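Local structure of phenazine biosynthesis protein, PhzF family (Bacillus anthracis, 3EDN) at residues 10-15 and 76-81; 127-132 and 161-166. The protein belongs to the PhzF family, has the diaminopimelate epimerase-like fold and probably acts in a phenazine-type biosynthetic pathway. All coordinates share one frame; numbering follows the deposited sequence. Where two conformers were deposited one is given.

Interaction 1 (10-15 and 76-81); sequences DAFTNK and GTVGTI
The Phe12 ring meets Val78 obliquely. CE1 of Phe12 lies 3.9 Å from CG2 of Val78, with CZ of the same ring scarcely farther from that methyl, and the two side chains cross at about a right angle. Ile285 and Val228 also pack on the Phe12 side chain, and a sulfate ion, probably from the crystallisation liquor, is bound close by. The two methyls of Val78 divide the work: CG2, anti to its own carbonyl carbon, takes the ring, while CG1, anti to the backbone N (chi1 165°), faces CB of Ala11 at 4.2 Å. Here the end of strand 3-11 runs against helix 74-86, two elements of one half of the diaminopimelate epimerase-like fold. At Gly79, which has no side chain, the backbones come close, its CA 4.9 Å from CA of Ala11, and CB of Ala11 stands 4.2 Å from N of Gly79. Inside the helix, O of Gly76 is gripped twice by Thr80, through OG1 at 2.7 Å and through the backbone N, the two donors arriving from opposite faces of the carbonyl plane. Met121 of strand 117-122 touches Val78 as well.

Interaction 2 (127-132 and 161-166); sequences QFKDFA and GNWTVI. With SO4 (sulfate ion), chain F.
Van der Waals contact carries the meeting of Trp163 with Gln127 and Lys129, and it is the six-membered part of the indole that does the touching. CB of Gln127 is 3.6 Å from CH2 of Trp163, and the backbone O of Gln127 lies 3.6 Å from CZ3 of that ring, approaching obliquely. CA of Phe128 comes up at the ring edge, near its plane. The Gln127 side chain crosses the indole at about a right angle, its amide plane turned 61° from the ring, with OE1 4.0 Å from CZ2 of Trp163. Lys129 lays its aliphatic chain across the same corner: CG and CE of Lys129 each stand 3.9 Å from CH2 of Trp163. The chain is extended as far as CE and bends only at the last torsion (chi4 -74°), so the methylenes rather than the ammonium make this contact.

Polar contact is found at the other end of Trp163, whose backbone N donates to O3 of a sulfate ion, not the one near Phe12, at 2.8 Å, with an N-H...O angle of 158°. The ion probably came from the crystallisation liquor.

Strands 127-130 and 163-166 are not direct partners; their axes pass 9.1 Å apart because strand 156-159 pairs antiparallel with both. Tyr157 of that middle strand touches the indole, Ile192 also packs on Trp163, and on helix 230-244 Ala238 meets Phe128 while Val235 and Tyr239 meet Ile166.

Overall arrangement
Interaction 1 closes before interaction 2 opens along the chain, and the two lie on opposite sides of the chain's centre, 26 Å between centres and about 11 Å at their nearest atoms, without touching. Interaction 1 is buried where strand 3-11 meets helix 74-86; interaction 2 is a surface contact between strands 127-130 and 163-168. The long strand 282-298 pairs with strand 3-11 and with strand 266-273, linking the strand networks that the two contacts reach. This is consistent with each contact lying in a different lobe of the diaminopimelate epimerase-like fold; in this family the active site lies in the cleft between the lobes, as it probably does here.

Interaction 1 (10-15 and 76-81)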
ATOM      1  N   ASP A  10      -3.376  14.572  20.461  1.00  8.41           N
ATOM      2  CA  ASP A  10      -3.788  13.698  21.568  1.00  8.34           C
ATOM      3  C   ASP A  10      -5.294  13.548  21.516  1.00  8.32           C
ATOM      4  O   ASP A  10      -6.010  14.547  21.480  1.00  8.45           O
ATOM      5  CB  ASP A  10      -3.381  14.264  22.931  1.00  9.01           C
ATOM      6  CG  ASP A  10      -2.001  13.803  23.374  1.00  9.97           C
ATOM      7  OD1 ASP A  10      -1.331  13.048  22.637  1.00 10.03           O
ATOM      8  OD2 ASP A  10      -1.618  14.214  24.488  1.00 11.28           O
ATOM      9  N   ALA A  11      -5.766  12.303  21.464  1.00  8.07           N
ATOM     10  CA  ALA A  11      -7.209  12.021  21.455  1.00  8.40           C
ATOM     11  C   ALA A  11      -7.796  11.978  22.869  1.00  8.67           C
ATOM     12  O   ALA A  11      -7.101  11.629  23.844  1.00  8.51           O
ATOM     13  CB  ALA A  11      -7.482  10.705  20.754  1.00  9.08           C
ATOM     14  N   PHE A  12      -9.089  12.305  22.962  1.00  9.33           N
ATOM     15  CA  PHE A  12      -9.866  12.250  24.215  1.00 10.21           C
ATOM     16  C   PHE A  12      -9.362  13.227  25.276  1.00 10.86           C
ATOM     17  O   PHE A  12      -9.404  12.948  26.486  1.00 12.30           O
ATOM     18  CB  PHE A  12      -9.919  10.827  24.786  1.00 10.45           C
ATOM     19  CG  PHE A  12     -10.468   9.799  23.835  1.00  9.70           C
ATOM     20  CD1 PHE A  12     -11.740   9.941  23.293  1.00 10.18           C
ATOM     21  CD2 PHE A  12      -9.743   8.654  23.529  1.00 10.58           C
ATOM     22  CE1 PHE A  12     -12.262   8.975  22.416  1.00 10.27           C
ATOM     23  CE2 PHE A  12     -10.252   7.710  22.665  1.00 10.41           C
ATOM     24  CZ  PHE A  12     -11.512   7.857  22.127  1.00  9.99           C
ATOM     25  N   THR A  13      -8.879  14.378  24.827  1.00  9.65           N
ATOM     26  CA  THR A  13      -8.502  15.448  25.736  1.00 11.43           C
ATOM     27  C   THR A  13      -8.556  16.787  25.013  1.00 11.48           C
ATOM     28  O   THR A  13      -8.566  16.842  23.775  1.00 11.31           O
ATOM     29  CB  THR A  13      -7.079  15.230  26.311  1.00 10.98           C
ATOM     30  OG1 THR A  13      -6.851  16.112  27.410  1.00 13.27           O
ATOM     31  CG2 THR A  13      -6.024  15.497  25.244  1.00  9.92           C
ATOM     32  N   ASN A  14      -8.599  17.867  25.800  1.00 12.28           N
ATOM     33  CA  ASN A  14      -8.538  19.203  25.226  0.50 13.74           C
ATOM     34  C   ASN A  14      -7.230  19.894  25.581  1.00 13.83           C
ATOM     35  O   ASN A  14      -7.001  21.039  25.190  1.00 14.27           O
ATOM     36  CB  ASN A  14      -9.745  20.057  25.637  0.50 15.36           C
ATOM     37  CG  ASN A  14      -9.971  20.063  27.132  0.50 16.56           C
ATOM     38  OD1 ASN A  14      -9.105  19.653  27.909  0.50 18.00           O
ATOM     39  ND2 ASN A  14     -11.148  20.532  27.547  0.50 17.84           N
ATOM     40  N   LYS A  15      -6.342  19.178  26.270  1.00 12.50           N
ATOM     41  CA  LYS A  15      -5.032  19.753  26.613  1.00 12.52           C
ATOM     42  C   LYS A  15      -3.863  18.936  26.096  1.00 10.82           C
ATOM     43  O   LYS A  15      -3.826  17.728  26.279  1.00 10.67           O
ATOM     44  CB  LYS A  15      -4.931  19.971  28.120  1.00 14.54           C
ATOM     45  CG  LYS A  15      -5.939  21.008  28.607  1.00 16.70           C
ATOM     46  CD  LYS A  15      -5.599  21.564  29.955  1.00 18.73           C
ATOM     47  CE  LYS A  15      -6.690  22.518  30.423  1.00 18.43           C
ATOM     48  NZ  LYS A  15      -6.578  23.813  29.735  1.00 19.52           N
ATOM     49  N   GLY A  76      -7.359   6.819  17.091  1.00 10.55           N
ATOM     50  CA  GLY A  76      -6.716   7.362  15.886  1.00 10.32           C
ATOM     51  C   GLY A  76      -7.746   8.015  14.984  1.00 10.44           C
ATOM     52  O   GLY A  76      -7.501   9.054  14.383  1.00 11.11           O
ATOM     53  N   THR A  77      -8.926   7.424  14.909  1.00  9.77           N
ATOM     54  CA  THR A  77     -10.011   8.028  14.150  1.00  9.50           C
ATOM     55  C   THR A  77     -10.461   9.345  14.775  1.00  9.46           C
ATOM     56  O   THR A  77     -10.616  10.355  14.087  1.00  8.60           O
ATOM     57  CB  THR A  77     -11.189   7.034  14.023  1.00  9.78           C
ATOM     58  OG1 THR A  77     -10.723   5.858  13.335  1.00 11.40           O
ATOM     59  CG2 THR A  77     -12.346   7.646  13.252  1.00  9.54           C
ATOM     60  N   VAL A  78     -10.666   9.350  16.083  1.00  9.67           N
ATOM     61  CA  VAL A  78     -10.998  10.592  16.768  1.00  9.75           C
ATOM     62  C   VAL A  78      -9.946  11.685  16.522  1.00  9.46           C
ATOM     63  O   VAL A  78     -10.292  12.790  16.110  1.00  8.76           O
ATOM     64  CB  VAL A  78     -11.198  10.367  18.280  1.00 10.30           C
ATOM     65  CG1 VAL A  78     -11.182  11.707  19.059  1.00 10.71           C
ATOM     66  CG2 VAL A  78     -12.493   9.589  18.532  1.00 11.72           C
ATOM     67  N   GLY A  79      -8.674  11.376  16.767  1.00  8.78           N
ATOM     68  CA  GLY A  79      -7.642  12.386  16.570  1.00  9.98           C
ATOM     69  C   GLY A  79      -7.556  12.854  15.126  1.00  9.20           C
ATOM     70  O   GLY A  79      -7.413  14.055  14.844  1.00  9.23           O
ATOM     71  N   THR A  80      -7.665  11.912  14.201  1.00  7.67           N
ATOM     72  CA  THR A  80      -7.471  12.237  12.775  1.00  8.10           C
ATOM     73  C   THR A  80      -8.622  13.064  12.217  1.00  8.64           C
ATOM     74  O   THR A  80      -8.404  14.087  11.558  1.00  8.89           O
ATOM     75  CB  THR A  80      -7.244  10.977  11.929  1.00  8.27           C
ATOM     76  OG1 THR A  80      -6.075  10.293  12.401  1.00  9.04           O
ATOM     77  CG2 THR A  80      -7.047  11.316  10.453  1.00  8.44           C
ATOM     78  N   ILE A  81      -9.857  12.653  12.491  1.00  8.52           N
ATOM     79  CA  ILE A  81     -10.981  13.439  12.003  1.00  8.77           C
ATOM     80  C   ILE A  81     -11.012  14.803  12.695  1.00  8.15           C
ATOM     81  O   ILE A  81     -11.306  15.808  12.061  1.00  9.19           O
ATOM     82  CB  ILE A  81     -12.319  12.710  12.142  1.00  8.87           C
ATOM     83  CG1 ILE A  81     -12.264  11.358  11.436  1.00  9.18           C
ATOM     84  CG2 ILE A  81     -13.463  13.574  11.579  1.00  9.52           C
ATOM     85  CD1 ILE A  81     -11.773  11.426  10.002  1.00 10.61           C
TER

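Interaction 2 (127-132 and 161-166)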
ATOM      1  N   GLN A 127     -21.214  -7.124  24.961  1.00 15.09           N
ATOM      2  CA  GLN A 127     -21.300  -8.478  25.492  1.00 14.69           C
ATOM      3  C   GLN A 127     -20.653  -8.493  26.866  1.00 14.09           C
ATOM      4  O   GLN A 127     -19.592  -7.896  27.068  1.00 12.83           O
ATOM      5  CB  GLN A 127     -20.528  -9.445  24.602  1.00 16.30           C
ATOM      6  CG  GLN A 127     -20.990  -9.490  23.171  1.00 19.34           C
ATOM      7  CD  GLN A 127     -20.080 -10.376  22.361  1.00 20.79           C
ATOM      8  OE1 GLN A 127     -20.124 -11.595  22.494  1.00 22.28           O
ATOM      9  NE2 GLN A 127     -19.206  -9.769  21.559  1.00 22.15           N
ATOM     10  N   PHE A 128     -21.283  -9.197  27.806  1.00 13.91           N
ATOM     11  CA  PHE A 128     -20.713  -9.422  29.134  1.00 13.89           C
ATOM     12  C   PHE A 128     -20.662 -10.909  29.480  1.00 15.00           C
ATOM     13  O   PHE A 128     -21.533 -11.677  29.060  1.00 16.07           O
ATOM     14  CB  PHE A 128     -21.562  -8.724  30.196  1.00 13.66           C
ATOM     15  CG  PHE A 128     -21.536  -7.218  30.120  1.00 13.33           C
ATOM     16  CD1 PHE A 128     -20.435  -6.499  30.564  1.00 12.98           C
ATOM     17  CD2 PHE A 128     -22.629  -6.528  29.629  1.00 13.24           C
ATOM     18  CE1 PHE A 128     -20.408  -5.109  30.492  1.00 12.64           C
ATOM     19  CE2 PHE A 128     -22.627  -5.136  29.555  1.00 13.47           C
ATOM     20  CZ  PHE A 128     -21.512  -4.421  29.984  1.00 13.67           C
ATOM     21  N   LYS A 129     -19.664 -11.291  30.276  1.00 15.28           N
ATOM     22  CA  LYS A 129     -19.599 -12.621  30.900  1.00 18.51           C
ATOM     23  C   LYS A 129     -19.203 -12.433  32.361  1.00 18.87           C
ATOM     24  O   LYS A 129     -18.357 -11.595  32.657  1.00 17.21           O
ATOM     25  CB  LYS A 129     -18.535 -13.471  30.210  1.00 18.95           C
ATOM     26  CG  LYS A 129     -18.712 -13.606  28.715  1.00 20.73           C
ATOM     27  CD  LYS A 129     -17.596 -14.458  28.091  1.00 22.01           C
ATOM     28  CE  LYS A 129     -17.881 -14.783  26.625  1.00 23.98           C
ATOM     29  NZ  LYS A 129     -18.966 -15.815  26.471  1.00 26.36           N
ATOM     30  N   ASP A 130     -19.781 -13.203  33.285  1.00 20.45           N
ATOM     31  CA  ASP A 130     -19.388 -13.074  34.690  1.00 21.02           C
ATOM     32  C   ASP A 130     -17.961 -13.573  34.904  1.00 20.29           C
ATOM     33  O   ASP A 130     -17.505 -14.483  34.219  1.00 21.51           O
ATOM     34  CB  ASP A 130     -20.369 -13.801  35.628  1.00 23.17           C
ATOM     35  CG  ASP A 130     -21.561 -12.932  36.024  1.00 25.26           C
ATOM     36  OD1 ASP A 130     -21.808 -11.884  35.381  1.00 26.11           O
ATOM     37  OD2 ASP A 130     -22.263 -13.293  36.998  1.00 26.52           O
ATOM     38  N   PHE A 131     -17.245 -12.936  35.821  1.00 20.45           N
ATOM     39  CA  PHE A 131     -15.923 -13.389  36.200  1.00 19.95           C
ATOM     40  C   PHE A 131     -16.086 -14.391  37.325  1.00 20.17           C
ATOM     41  O   PHE A 131     -16.631 -14.054  38.377  1.00 20.01           O
ATOM     42  CB  PHE A 131     -15.063 -12.212  36.659  1.00 19.74           C
ATOM     43  CG  PHE A 131     -13.780 -12.628  37.312  1.00 18.47           C
ATOM     44  CD1 PHE A 131     -12.727 -13.112  36.551  1.00 18.84           C
ATOM     45  CD2 PHE A 131     -13.624 -12.533  38.685  1.00 18.06           C
ATOM     46  CE1 PHE A 131     -11.545 -13.495  37.147  1.00 18.36           C
ATOM     47  CE2 PHE A 131     -12.442 -12.915  39.294  1.00 18.48           C
ATOM     48  CZ  PHE A 131     -11.398 -13.400  38.524  1.00 19.13           C
ATOM     49  N   ALA A 132     -15.610 -15.614  37.101  1.00 21.52           N
ATOM     50  CA  ALA A 132     -15.817 -16.688  38.067  1.00 22.09           C
ATOM     51  C   ALA A 132     -14.542 -17.102  38.791  1.00 22.86           C
ATOM     52  O   ALA A 132     -14.551 -18.067  39.561  1.00 24.54           O
ATOM     53  CB  ALA A 132     -16.454 -17.887  37.386  1.00 22.24           C
ATOM     54  N   GLY A 161     -16.101  -4.548  21.295  1.00 14.00           N
ATOM     55  CA  GLY A 161     -15.114  -4.679  20.217  1.00 14.74           C
ATOM     56  C   GLY A 161     -13.853  -5.387  20.689  1.00 16.05           C
ATOM     57  O   GLY A 161     -13.243  -6.140  19.933  1.00 17.12           O
ATOM     58  N   ASN A 162     -13.472  -5.152  21.944  1.00 15.89           N
ATOM     59  CA  ASN A 162     -12.329  -5.836  22.560  1.00 15.27           C
ATOM     60  C   ASN A 162     -12.666  -6.218  23.989  1.00 15.27           C
ATOM     61  O   ASN A 162     -13.364  -5.476  24.673  1.00 14.01           O
ATOM     62  CB  ASN A 162     -11.110  -4.914  22.537  1.00 16.81           C
ATOM     63  CG  ASN A 162     -10.661  -4.603  21.121  1.00 18.71           C
ATOM     64  OD1 ASN A 162      -9.906  -5.368  20.520  1.00 20.45           O
ATOM     65  ND2 ASN A 162     -11.156  -3.509  20.570  1.00 18.95           N
ATOM     66  N   TRP A 163     -12.171  -7.363  24.451  1.00 14.14           N
ATOM     67  CA  TRP A 163     -12.513  -7.847  25.783  1.00 12.86           C
ATOM     68  C   TRP A 163     -11.644  -7.231  26.867  1.00 12.16           C
ATOM     69  O   TRP A 163     -10.407  -7.291  26.801  1.00 11.80           O
ATOM     70  CB  TRP A 163     -12.406  -9.379  25.859  1.00 14.31           C
ATOM     71  CG  TRP A 163     -13.543 -10.105  25.187  1.00 14.62           C
ATOM     72  CD1 TRP A 163     -13.519 -10.732  23.969  1.00 15.39           C
ATOM     73  CD2 TRP A 163     -14.875 -10.268  25.697  1.00 14.75           C
ATOM     74  NE1 TRP A 163     -14.755 -11.261  23.685  1.00 16.02           N
ATOM     75  CE2 TRP A 163     -15.602 -11.008  24.736  1.00 15.38           C
ATOM     76  CE3 TRP A 163     -15.523  -9.863  26.878  1.00 13.83           C
ATOM     77  CZ2 TRP A 163     -16.941 -11.341  24.911  1.00 15.94           C
ATOM     78  CZ3 TRP A 163     -16.857 -10.202  27.057  1.00 14.74           C
ATOM     79  CH2 TRP A 163     -17.551 -10.936  26.075  1.00 15.15           C
ATOM     80  N   THR A 164     -12.302  -6.653  27.873  1.00 11.70           N
ATOM     81  CA  THR A 164     -11.623  -6.143  29.071  1.00 11.68           C
ATOM     82  C   THR A 164     -12.377  -6.644  30.314  1.00 12.97           C
ATOM     83  O   THR A 164     -13.524  -7.060  30.209  1.00 13.46           O
ATOM     84  CB  THR A 164     -11.527  -4.595  29.040  1.00 12.02           C
ATOM     85  OG1 THR A 164     -10.528  -4.153  29.959  1.00 10.99           O
ATOM     86  CG2 THR A 164     -12.880  -3.939  29.357  1.00 10.73           C
ATOM     87  N   VAL A 165     -11.727  -6.621  31.470  1.00 11.95           N
ATOM     88  CA  VAL A 165     -12.391  -6.989  32.726  1.00 11.43           C
ATOM     89  C   VAL A 165     -12.677  -5.722  33.508  1.00 10.70           C
ATOM     90  O   VAL A 165     -11.749  -4.990  33.891  1.00 11.70           O
ATOM     91  CB  VAL A 165     -11.532  -7.945  33.607  1.00 11.54           C
ATOM     92  CG1 VAL A 165     -12.347  -8.452  34.789  1.00 12.83           C
ATOM     93  CG2 VAL A 165     -11.025  -9.135  32.790  1.00 11.52           C
ATOM     94  N   ILE A 166     -13.963  -5.452  33.731  1.00 10.08           N
ATOM     95  CA  ILE A 166     -14.362  -4.335  34.562  1.00 10.89           C
ATOM     96  C   ILE A 166     -14.278  -4.793  36.026  1.00 11.28           C
ATOM     97  O   ILE A 166     -15.006  -5.702  36.429  1.00 11.55           O
ATOM     98  CB  ILE A 166     -15.812  -3.899  34.234  1.00 10.73           C
ATOM     99  CG1 ILE A 166     -15.947  -3.430  32.765  1.00 10.71           C
ATOM    100  CG2 ILE A 166     -16.276  -2.815  35.199  1.00 10.79           C
ATOM    101  CD1 ILE A 166     -15.031  -2.228  32.413  1.00 11.24           C
TER
HETATM  102  S   SO4 F 303      -9.675  -8.822  21.908  0.50 15.78           S
HETATM  103  O1  SO4 F 303      -9.693  -9.009  20.457  0.50 16.03           O
HETATM  104  O2  SO4 F 303      -9.123  -7.515  22.223  0.50 15.21           O
HETATM  105  O3  SO4 F 303     -11.002  -9.008  22.448  0.50 14.27           O
HETATM  106  O4  SO4 F 303      -8.825  -9.834  22.523  0.50 15.90           O